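Local coordinates for phosphoribosylamidoimidazole- succinocarboxamide synthase (Saccharomyces cerevisiae, PDB 1OBG), which catalyses the ATP-dependent joining of aspartate to the carboxylate of CAIR, forming SAICAR in de novo purine biosynthesis, at residues P115-V120 and K216-I221; S187-E192 and N226-V231; T137-K142 and F158-K163. One frame throughout, in Å; residues are numbered along the deposited sequence.

Contact 1 of 3, residues P115-V120 and K216-I221; sequences PLEVIV and KFEFGI. With AMP (adenosine monophosphate), chain B.
Two antiparallel strands of the mixed sheet that backs the AMP pocket pair here, Val118 opposite Phe217 and Ile119 opposite Lys216. Val118 and Phe217 are the hydrogen-bonded pair: the amide of Phe217 meets Val118 O at 2.7 Å in a nearly straight bond, and Val118 N returns a longer one to Phe217 O. Beyond this the strands diverge, and a water lies between Leu116 O and Phe219 N, accepting from the latter. On the sheet face carrying Val118 and Phe217, Val118 CG1 lies 3.7 Å from Phe219 CE2, the two side chains crossing at about a right angle. Nearby, the carboxylates of Glu117 and Glu218 come together. Glu117 turns back at chi2 (-65°), which carries its OE1 to 2.6 Å from Glu218 OE1. Lys216 NZ joins the two carboxylates in a salt-bridge network, through a weak hydrogen bond to Glu218 OE1 at 3.2 Å and a long salt bridge to Glu117 OE1. Glu218, extended beyond CG, keeps its other oxygen for the nucleotide: OE2 accepts from AMP O2' at 2.6 Å. Glu117 is thus second shell to Glu218, in a carboxylate site that binds the ribose of a nucleotide.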
# COMPACT_ATOMS: atom_id res chain seq x y z
N PRO A 115 13.60 7.98 6.36
CA PRO A 115 13.14 8.89 5.29
C PRO A 115 13.44 8.39 3.87
O PRO A 115 14.16 9.05 3.11
CB PRO A 115 13.90 10.19 5.62
CG PRO A 115 15.20 9.72 6.21
CD PRO A 115 14.84 8.46 7.01
N LEU A 116 12.88 7.22 3.51
CA LEU A 116 13.01 6.61 2.19
C LEU A 116 11.68 5.98 1.86
O LEU A 116 10.99 5.53 2.78
CB LEU A 116 14.04 5.47 2.23
CG LEU A 116 15.53 5.74 2.45
CD1 LEU A 116 16.28 4.41 2.55
CD2 LEU A 116 16.07 6.60 1.31
N GLU A 117 11.32 5.94 0.58
CA GLU A 117 10.26 5.06 0.15
C GLU A 117 11.03 3.80 -0.26
O GLU A 117 11.86 3.81 -1.16
CB GLU A 117 9.45 5.61 -1.03
CG GLU A 117 8.69 6.91 -0.79
CD GLU A 117 7.58 6.82 0.26
OE1 GLU A 117 7.45 5.80 0.97
OE2 GLU A 117 6.80 7.80 0.38
N VAL A 118 10.75 2.72 0.44
CA VAL A 118 11.49 1.49 0.24
C VAL A 118 10.75 0.65 -0.79
O VAL A 118 9.87 -0.16 -0.45
CB VAL A 118 11.67 0.77 1.56
CG1 VAL A 118 12.53 -0.52 1.35
CG2 VAL A 118 12.38 1.69 2.53
N ILE A 119 11.09 0.87 -2.04
CA ILE A 119 10.38 0.18 -3.11
C ILE A 119 11.23 -0.99 -3.52
O ILE A 119 12.44 -0.85 -3.70
CB ILE A 119 10.13 1.11 -4.31
CG1 ILE A 119 9.11 2.18 -3.90
CG2 ILE A 119 9.63 0.28 -5.51
CD1 ILE A 119 9.29 3.55 -4.61
N VAL A 120 10.60 -2.15 -3.63
CA VAL A 120 11.27 -3.33 -4.10
C VAL A 120 10.52 -3.81 -5.34
O VAL A 120 9.28 -3.84 -5.33
CB VAL A 120 11.22 -4.46 -3.02
CG1 VAL A 120 12.00 -5.71 -3.50
CG2 VAL A 120 11.74 -3.93 -1.69
N LYS A 216 5.74 -0.87 -2.22
CA LYS A 216 6.37 0.22 -1.52
C LYS A 216 6.26 -0.09 -0.01
O LYS A 216 5.16 -0.21 0.53
CB LYS A 216 5.64 1.52 -1.90
CG LYS A 216 6.14 2.78 -1.19
CD LYS A 216 5.40 4.03 -1.69
CE LYS A 216 4.25 4.42 -0.76
NZ LYS A 216 4.40 3.89 0.64
N PHE A 217 7.38 -0.24 0.68
CA PHE A 217 7.34 -0.39 2.13
C PHE A 217 7.70 0.96 2.75
O PHE A 217 8.42 1.76 2.15
CB PHE A 217 8.37 -1.41 2.63
CG PHE A 217 8.07 -2.86 2.27
CD1 PHE A 217 6.88 -3.50 2.66
CD2 PHE A 217 9.01 -3.60 1.54
CE1 PHE A 217 6.64 -4.86 2.33
CE2 PHE A 217 8.78 -4.94 1.21
CZ PHE A 217 7.61 -5.57 1.59
N GLU A 218 7.23 1.18 3.97
CA GLU A 218 7.81 2.23 4.77
C GLU A 218 8.22 1.65 6.11
O GLU A 218 7.52 0.82 6.65
CB GLU A 218 6.81 3.37 4.94
CG GLU A 218 6.71 4.17 3.65
CD GLU A 218 5.74 5.33 3.75
OE1 GLU A 218 5.60 6.03 2.73
OE2 GLU A 218 5.13 5.53 4.82
N PHE A 219 9.37 2.10 6.61
CA PHE A 219 9.95 1.60 7.82
C PHE A 219 10.16 2.73 8.81
O PHE A 219 10.54 3.85 8.45
CB PHE A 219 11.30 0.94 7.55
CG PHE A 219 11.23 -0.33 6.73
CD1 PHE A 219 10.38 -1.37 7.07
CD2 PHE A 219 12.03 -0.48 5.62
CE1 PHE A 219 10.32 -2.55 6.30
CE2 PHE A 219 11.98 -1.67 4.86
CZ PHE A 219 11.11 -2.69 5.20
N GLY A 220 9.90 2.39 10.06
CA GLY A 220 10.29 3.22 11.18
C GLY A 220 11.44 2.56 11.90
O GLY A 220 11.83 1.43 11.59
N ILE A 221 11.98 3.27 12.86
CA ILE A 221 13.11 2.81 13.62
C ILE A 221 12.86 3.11 15.09
O ILE A 221 12.45 4.22 15.45
CB ILE A 221 14.42 3.47 13.10
CG1 ILE A 221 15.64 2.93 13.86
CG2 ILE A 221 14.33 5.00 13.12
CD1 ILE A 221 16.94 2.96 13.05
P AMP B . -0.82 8.32 4.13
O1P AMP B . -0.82 6.98 3.38
O2P AMP B . -2.17 8.68 4.66
O3P AMP B . -0.28 9.49 3.17
O5' AMP B . 0.15 8.21 5.41
C5' AMP B . 0.17 9.28 6.31
C4' AMP B . 1.57 9.42 6.84
O4' AMP B . 1.71 8.60 7.99
C3' AMP B . 2.61 8.97 5.82
O3' AMP B . 3.56 9.99 5.67
C2' AMP B . 3.26 7.75 6.46
O2' AMP B . 4.63 7.74 6.19
C1' AMP B . 2.98 8.00 7.94
N9 AMP B . 3.00 6.80 8.80
C8 AMP B . 2.61 5.51 8.51
N7 AMP B . 2.82 4.76 9.63
C5 AMP B . 3.32 5.55 10.61
C6 AMP B . 3.70 5.33 11.94
N6 AMP B . 3.44 4.17 12.56
N1 AMP B . 4.19 6.39 12.68
C2 AMP B . 4.29 7.65 12.15
N3 AMP B . 3.90 7.87 10.83
C4 AMP B . 3.43 6.84 10.09
O HOH W 1 10.76 4.21 5.26

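Contact 2 of 3, residues S187-E192 and N226-V231; sequences SRRVAE and NEIILV. With AMP (adenosine monophosphate), chain B.
Asn226 O is gripped by both terminal nitrogens of Arg189, NH2 at 3.0 Å and NH1 at 3.2 Å. The guanidinium approaches end-on and the oxygen lies almost in its plane, only 3° out; shared by two nitrogens, it receives neither N-H straight on. NH1 sits in the carbonyl plane of Asn226, whereas NH2 is tilted from it. A water adds a second tie: it accepts from Arg189 NH1 at 2.6 Å and donates to Asn226 OD1, so backbone and side chain of Asn226 are both linked to the one arginine. The bend of the Arg189 chain at chi3 (66°) folds the guanidinium back over Ile228, whose CD1 lies beneath the centre of one face. Helix 184-208 is thereby fastened to the loop that leads from strand 210-221 into its antiparallel neighbour 228-230, a beta hairpin packed against a helix. Below the polar grip the contact is apolar. Ile228 CD1 wedges between two helix residues, 4.0 Å from Arg189 CB and 4.0 Å from Val190 CG2, and Phe219 of strand 210-221 touches both Val190 and Ile228. Further along the segment, Val231 turns to the nucleotide, its CB 3.5 Å from AMP N7 on the adenine side of the pocket.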
# COMPACT_ATOMS: atom_id res chain seq x y z
N SER A 187 21.24 1.53 5.74
CA SER A 187 20.68 1.35 4.41
C SER A 187 20.80 -0.11 3.95
O SER A 187 19.93 -0.60 3.21
CB SER A 187 21.33 2.28 3.38
OG SER A 187 22.67 1.87 3.11
N ARG A 188 21.86 -0.78 4.39
CA ARG A 188 22.07 -2.20 4.10
C ARG A 188 21.06 -3.08 4.82
O ARG A 188 20.52 -4.03 4.25
CB ARG A 188 23.49 -2.63 4.51
CG ARG A 188 24.52 -2.29 3.45
CD ARG A 188 25.97 -2.53 3.89
NE ARG A 188 26.91 -1.82 3.02
CZ ARG A 188 28.22 -1.72 3.25
NH1 ARG A 188 28.77 -2.27 4.32
NH2 ARG A 188 28.98 -1.05 2.39
N ARG A 189 20.81 -2.77 6.09
CA ARG A 189 19.81 -3.50 6.86
C ARG A 189 18.42 -3.31 6.26
O ARG A 189 17.62 -4.23 6.25
CB ARG A 189 19.80 -3.05 8.32
CG ARG A 189 21.06 -3.43 9.12
CD ARG A 189 21.06 -2.75 10.51
NE ARG A 189 19.97 -3.28 11.34
CZ ARG A 189 19.26 -2.59 12.23
NH1 ARG A 189 19.49 -1.30 12.47
NH2 ARG A 189 18.31 -3.23 12.91
N VAL A 190 18.15 -2.11 5.78
CA VAL A 190 16.86 -1.82 5.14
C VAL A 190 16.69 -2.64 3.88
O VAL A 190 15.63 -3.23 3.67
CB VAL A 190 16.70 -0.32 4.86
CG1 VAL A 190 15.55 -0.06 3.89
CG2 VAL A 190 16.42 0.40 6.16
N ALA A 191 17.73 -2.67 3.05
CA ALA A 191 17.67 -3.39 1.78
C ALA A 191 17.47 -4.88 2.08
O ALA A 191 16.61 -5.52 1.47
CB ALA A 191 18.97 -3.16 0.98
N GLU A 192 18.25 -5.41 3.02
CA GLU A 192 18.17 -6.85 3.34
C GLU A 192 16.74 -7.17 3.77
O GLU A 192 16.13 -8.14 3.30
CB GLU A 192 19.15 -7.25 4.47
CG GLU A 192 18.88 -8.65 5.04
CD GLU A 192 19.69 -8.96 6.30
OE1 GLU A 192 19.45 -8.30 7.32
OE2 GLU A 192 20.55 -9.86 6.26
N ASN A 226 17.28 0.01 18.29
CA ASN A 226 17.74 -0.01 16.89
C ASN A 226 16.93 -0.87 15.91
O ASN A 226 17.35 -1.07 14.78
CB ASN A 226 19.23 -0.34 16.78
CG ASN A 226 19.96 0.58 15.79
OD1 ASN A 226 21.01 0.22 15.25
ND2 ASN A 226 19.40 1.77 15.57
N GLU A 227 15.78 -1.38 16.34
CA GLU A 227 14.98 -2.29 15.53
C GLU A 227 14.24 -1.54 14.44
O GLU A 227 13.70 -0.45 14.66
CB GLU A 227 13.94 -3.01 16.39
CG GLU A 227 14.47 -4.13 17.26
CD GLU A 227 13.38 -4.72 18.14
OE1 GLU A 227 12.90 -5.83 17.82
OE2 GLU A 227 12.99 -4.07 19.14
N ILE A 228 14.20 -2.13 13.26
CA ILE A 228 13.39 -1.59 12.17
C ILE A 228 11.93 -2.05 12.32
O ILE A 228 11.68 -3.21 12.61
CB ILE A 228 13.99 -1.99 10.81
CG1 ILE A 228 15.40 -1.39 10.67
CG2 ILE A 228 13.08 -1.54 9.66
CD1 ILE A 228 16.19 -1.87 9.41
N ILE A 229 10.98 -1.14 12.13
CA ILE A 229 9.56 -1.44 12.31
C ILE A 229 8.82 -1.21 11.01
O ILE A 229 9.02 -0.20 10.35
CB ILE A 229 8.90 -0.50 13.38
CG1 ILE A 229 9.75 -0.37 14.66
CG2 ILE A 229 7.43 -0.91 13.68
CD1 ILE A 229 9.88 -1.62 15.45
N LEU A 230 7.96 -2.15 10.67
CA LEU A 230 7.10 -2.00 9.51
C LEU A 230 5.98 -1.04 9.87
O LEU A 230 5.23 -1.26 10.84
CB LEU A 230 6.53 -3.34 9.07
CG LEU A 230 5.85 -3.46 7.72
CD1 LEU A 230 6.72 -2.88 6.60
CD2 LEU A 230 5.51 -4.93 7.48
N VAL A 231 5.85 0.02 9.09
CA VAL A 231 4.78 0.98 9.38
C VAL A 231 3.86 1.12 8.15
O VAL A 231 3.93 0.33 7.21
CB VAL A 231 5.34 2.32 9.95
CG1 VAL A 231 6.24 2.07 11.19
CG2 VAL A 231 6.14 3.12 8.87
P AMP B . -0.82 8.32 4.13
O1P AMP B . -0.82 6.98 3.38
O2P AMP B . -2.17 8.68 4.66
O3P AMP B . -0.28 9.49 3.17
O5' AMP B . 0.15 8.21 5.41
C5' AMP B . 0.17 9.28 6.31
C4' AMP B . 1.57 9.42 6.84
O4' AMP B . 1.71 8.60 7.99
C3' AMP B . 2.61 8.97 5.82
O3' AMP B . 3.56 9.99 5.67
C2' AMP B . 3.26 7.75 6.46
O2' AMP B . 4.63 7.74 6.19
C1' AMP B . 2.98 8.00 7.94
N9 AMP B . 3.00 6.80 8.80
C8 AMP B . 2.61 5.51 8.51
N7 AMP B . 2.82 4.76 9.63
C5 AMP B . 3.32 5.55 10.61
C6 AMP B . 3.70 5.33 11.94
N6 AMP B . 3.44 4.17 12.56
N1 AMP B . 4.19 6.39 12.68
C2 AMP B . 4.29 7.65 12.15
N3 AMP B . 3.90 7.87 10.83
C4 AMP B . 3.43 6.84 10.09
O HOH W 2 21.62 0.11 12.06

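Contact 3 of 3, residues T137-K142 and F158-K163; sequences TVHGLK and FTPSTK. With AMP (adenosine monophosphate), chain B.
With CG of His139 anti to its carbonyl carbon (chi1 -69°), the imidazole reaches out from its turn and lies flat on Thr159; the threonine, for its part, has OG1 lodged between backbone N and carbonyl carbon (chi1 59°), which sets CG2 anti to the carbonyl carbon and against Val138. Thr159 CB, whose bond from the backbone points toward 137-142, meets the ring in a CH-pi contact of nearly ideal form, 3.5 Å from the centroid of the His139 ring and only 4° off the ring normal. The edge of the same ring is turned to the next residue, with Pro160 O close to the ring plane and 3.1 Å from His139 CE1. His139 ND1 is hydrogen-bonded with Ile173 O, and Thr159 OG1 with Arg121 NE. Beside the ring, Val138 CG1 packs against Thr159 CG2 at 3.8 Å, while Leu141 CD1 approaches Phe158 O more loosely. Were the imidazole cut back to an alanine here, Thr159 CB would probably lose its flat cover and Ile173 O its imidazole partner. His139 is the second residue of a type I' turn from Val138 to Leu141, closed by Val138 N to Leu141 O at 2.8 Å and by the reciprocal bond from Leu141 N. At the other end of 158-163, Lys163 reaches the nucleotide with a chain bent near its end, NZ donating to AMP O2' at 3.0 Å and more weakly to O3'. The small hairpin 137-142, which follows helix 126-135 and is tied to it through Glu131, thus rests on strand 152-162, itself paired with strand 112-121, while helix 175-182 touches Leu141 and Pro160.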
# COMPACT_ATOMS: atom_id res chain seq x y z
N THR A 137 19.66 0.99 -17.44
CA THR A 137 19.80 0.97 -15.97
C THR A 137 18.47 1.17 -15.25
O THR A 137 17.48 1.59 -15.85
CB THR A 137 20.77 2.06 -15.45
OG1 THR A 137 20.25 3.35 -15.80
CG2 THR A 137 22.14 1.97 -16.12
N VAL A 138 18.47 0.85 -13.95
CA VAL A 138 17.30 1.12 -13.11
C VAL A 138 17.86 1.76 -11.84
O VAL A 138 18.61 1.13 -11.10
CB VAL A 138 16.46 -0.17 -12.80
CG1 VAL A 138 15.37 0.12 -11.76
CG2 VAL A 138 15.82 -0.76 -14.09
N HIS A 139 17.49 3.01 -11.59
CA HIS A 139 18.09 3.79 -10.52
C HIS A 139 19.63 3.72 -10.59
O HIS A 139 20.31 3.48 -9.59
CB HIS A 139 17.55 3.32 -9.16
CG HIS A 139 16.10 3.64 -8.95
ND1 HIS A 139 15.62 4.18 -7.77
CD2 HIS A 139 15.02 3.51 -9.76
CE1 HIS A 139 14.32 4.36 -7.86
NE2 HIS A 139 13.92 3.97 -9.06
N GLY A 140 20.17 3.91 -11.79
CA GLY A 140 21.61 3.80 -12.00
C GLY A 140 22.23 2.41 -11.90
O GLY A 140 23.43 2.24 -12.14
N LEU A 141 21.44 1.41 -11.54
CA LEU A 141 21.96 0.06 -11.45
C LEU A 141 21.93 -0.56 -12.85
O LEU A 141 20.88 -0.59 -13.50
CB LEU A 141 21.11 -0.79 -10.50
CG LEU A 141 20.95 -0.43 -9.02
CD1 LEU A 141 19.73 -1.16 -8.50
CD2 LEU A 141 22.18 -0.82 -8.23
N LYS A 142 23.09 -1.05 -13.29
CA LYS A 142 23.23 -1.73 -14.58
C LYS A 142 22.42 -3.01 -14.60
O LYS A 142 22.54 -3.87 -13.72
CB LYS A 142 24.70 -2.04 -14.86
CG LYS A 142 25.11 -1.85 -16.32
CD LYS A 142 26.56 -2.32 -16.56
CE LYS A 142 27.60 -1.19 -16.38
NZ LYS A 142 28.99 -1.73 -16.07
N PHE A 158 16.21 -3.42 -4.90
CA PHE A 158 15.88 -2.34 -4.00
C PHE A 158 16.07 -1.05 -4.81
O PHE A 158 17.19 -0.74 -5.23
CB PHE A 158 16.85 -2.43 -2.82
CG PHE A 158 16.81 -1.28 -1.89
CD1 PHE A 158 18.01 -0.69 -1.47
CD2 PHE A 158 15.61 -0.79 -1.40
CE1 PHE A 158 18.00 0.39 -0.58
CE2 PHE A 158 15.61 0.30 -0.51
CZ PHE A 158 16.81 0.87 -0.10
N THR A 159 14.97 -0.32 -5.04
CA THR A 159 15.02 0.91 -5.82
C THR A 159 14.36 2.02 -5.01
O THR A 159 13.20 2.35 -5.23
CB THR A 159 14.34 0.78 -7.20
OG1 THR A 159 12.95 0.42 -7.05
CG2 THR A 159 14.94 -0.36 -8.02
N PRO A 160 15.11 2.58 -4.06
CA PRO A 160 14.52 3.55 -3.14
C PRO A 160 14.23 4.86 -3.88
O PRO A 160 14.84 5.17 -4.93
CB PRO A 160 15.62 3.77 -2.10
CG PRO A 160 16.92 3.41 -2.82
CD PRO A 160 16.53 2.31 -3.77
N SER A 161 13.30 5.61 -3.32
CA SER A 161 13.13 6.99 -3.69
C SER A 161 13.14 7.79 -2.40
O SER A 161 12.98 7.21 -1.30
CB SER A 161 11.86 7.19 -4.53
OG SER A 161 10.73 7.37 -3.70
N THR A 162 13.38 9.10 -2.50
CA THR A 162 13.33 9.96 -1.33
C THR A 162 11.90 9.97 -0.86
O THR A 162 10.99 9.57 -1.60
CB THR A 162 13.78 11.40 -1.64
OG1 THR A 162 13.01 11.88 -2.75
CG2 THR A 162 15.24 11.40 -2.13
N LYS A 163 11.69 10.43 0.36
CA LYS A 163 10.35 10.56 0.89
C LYS A 163 10.13 12.05 1.10
O LYS A 163 10.46 12.59 2.15
CB LYS A 163 10.22 9.77 2.19
CG LYS A 163 8.81 9.73 2.77
CD LYS A 163 8.70 8.62 3.83
CE LYS A 163 7.79 9.05 4.97
NZ LYS A 163 6.43 9.39 4.49
P AMP B . -0.82 8.32 4.13
O1P AMP B . -0.82 6.98 3.38
O2P AMP B . -2.17 8.68 4.66
O3P AMP B . -0.28 9.49 3.17
O5' AMP B . 0.15 8.21 5.41
C5' AMP B . 0.17 9.28 6.31
C4' AMP B . 1.57 9.42 6.84
O4' AMP B . 1.71 8.60 7.99
C3' AMP B . 2.61 8.97 5.82
O3' AMP B . 3.56 9.99 5.67
C2' AMP B . 3.26 7.75 6.46
O2' AMP B . 4.63 7.74 6.19
C1' AMP B . 2.98 8.00 7.94
N9 AMP B . 3.00 6.80 8.80
C8 AMP B . 2.61 5.51 8.51
N7 AMP B . 2.82 4.76 9.63
C5 AMP B . 3.32 5.55 10.61
C6 AMP B . 3.70 5.33 11.94
N6 AMP B . 3.44 4.17 12.56
N1 AMP B . 4.19 6.39 12.68
C2 AMP B . 4.29 7.65 12.15
N3 AMP B . 3.90 7.87 10.83
C4 AMP B . 3.43 6.84 10.09

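Contacts 1 and 2 share a sheet and lie close, their centres about 8 Å apart: Gly220 N is 2.7 Å from Ile229 O in a probable hydrogen bond, and Phe219 packs on Leu230. Strand 112-121 extends the sheet towards contact 3, about 13 Å from contact 1 between centres, where Glu117 N lies 2.8 Å from Ser161 O. Contacts 2 and 3, their centres about 17 Å apart, meet where Ala191 and Val190 touch Phe158. All three send one residue to the same AMP: Glu218 and Lys163 converge on the ribose, joined by a long, weak ion pair, while Val231 lies against the adenine.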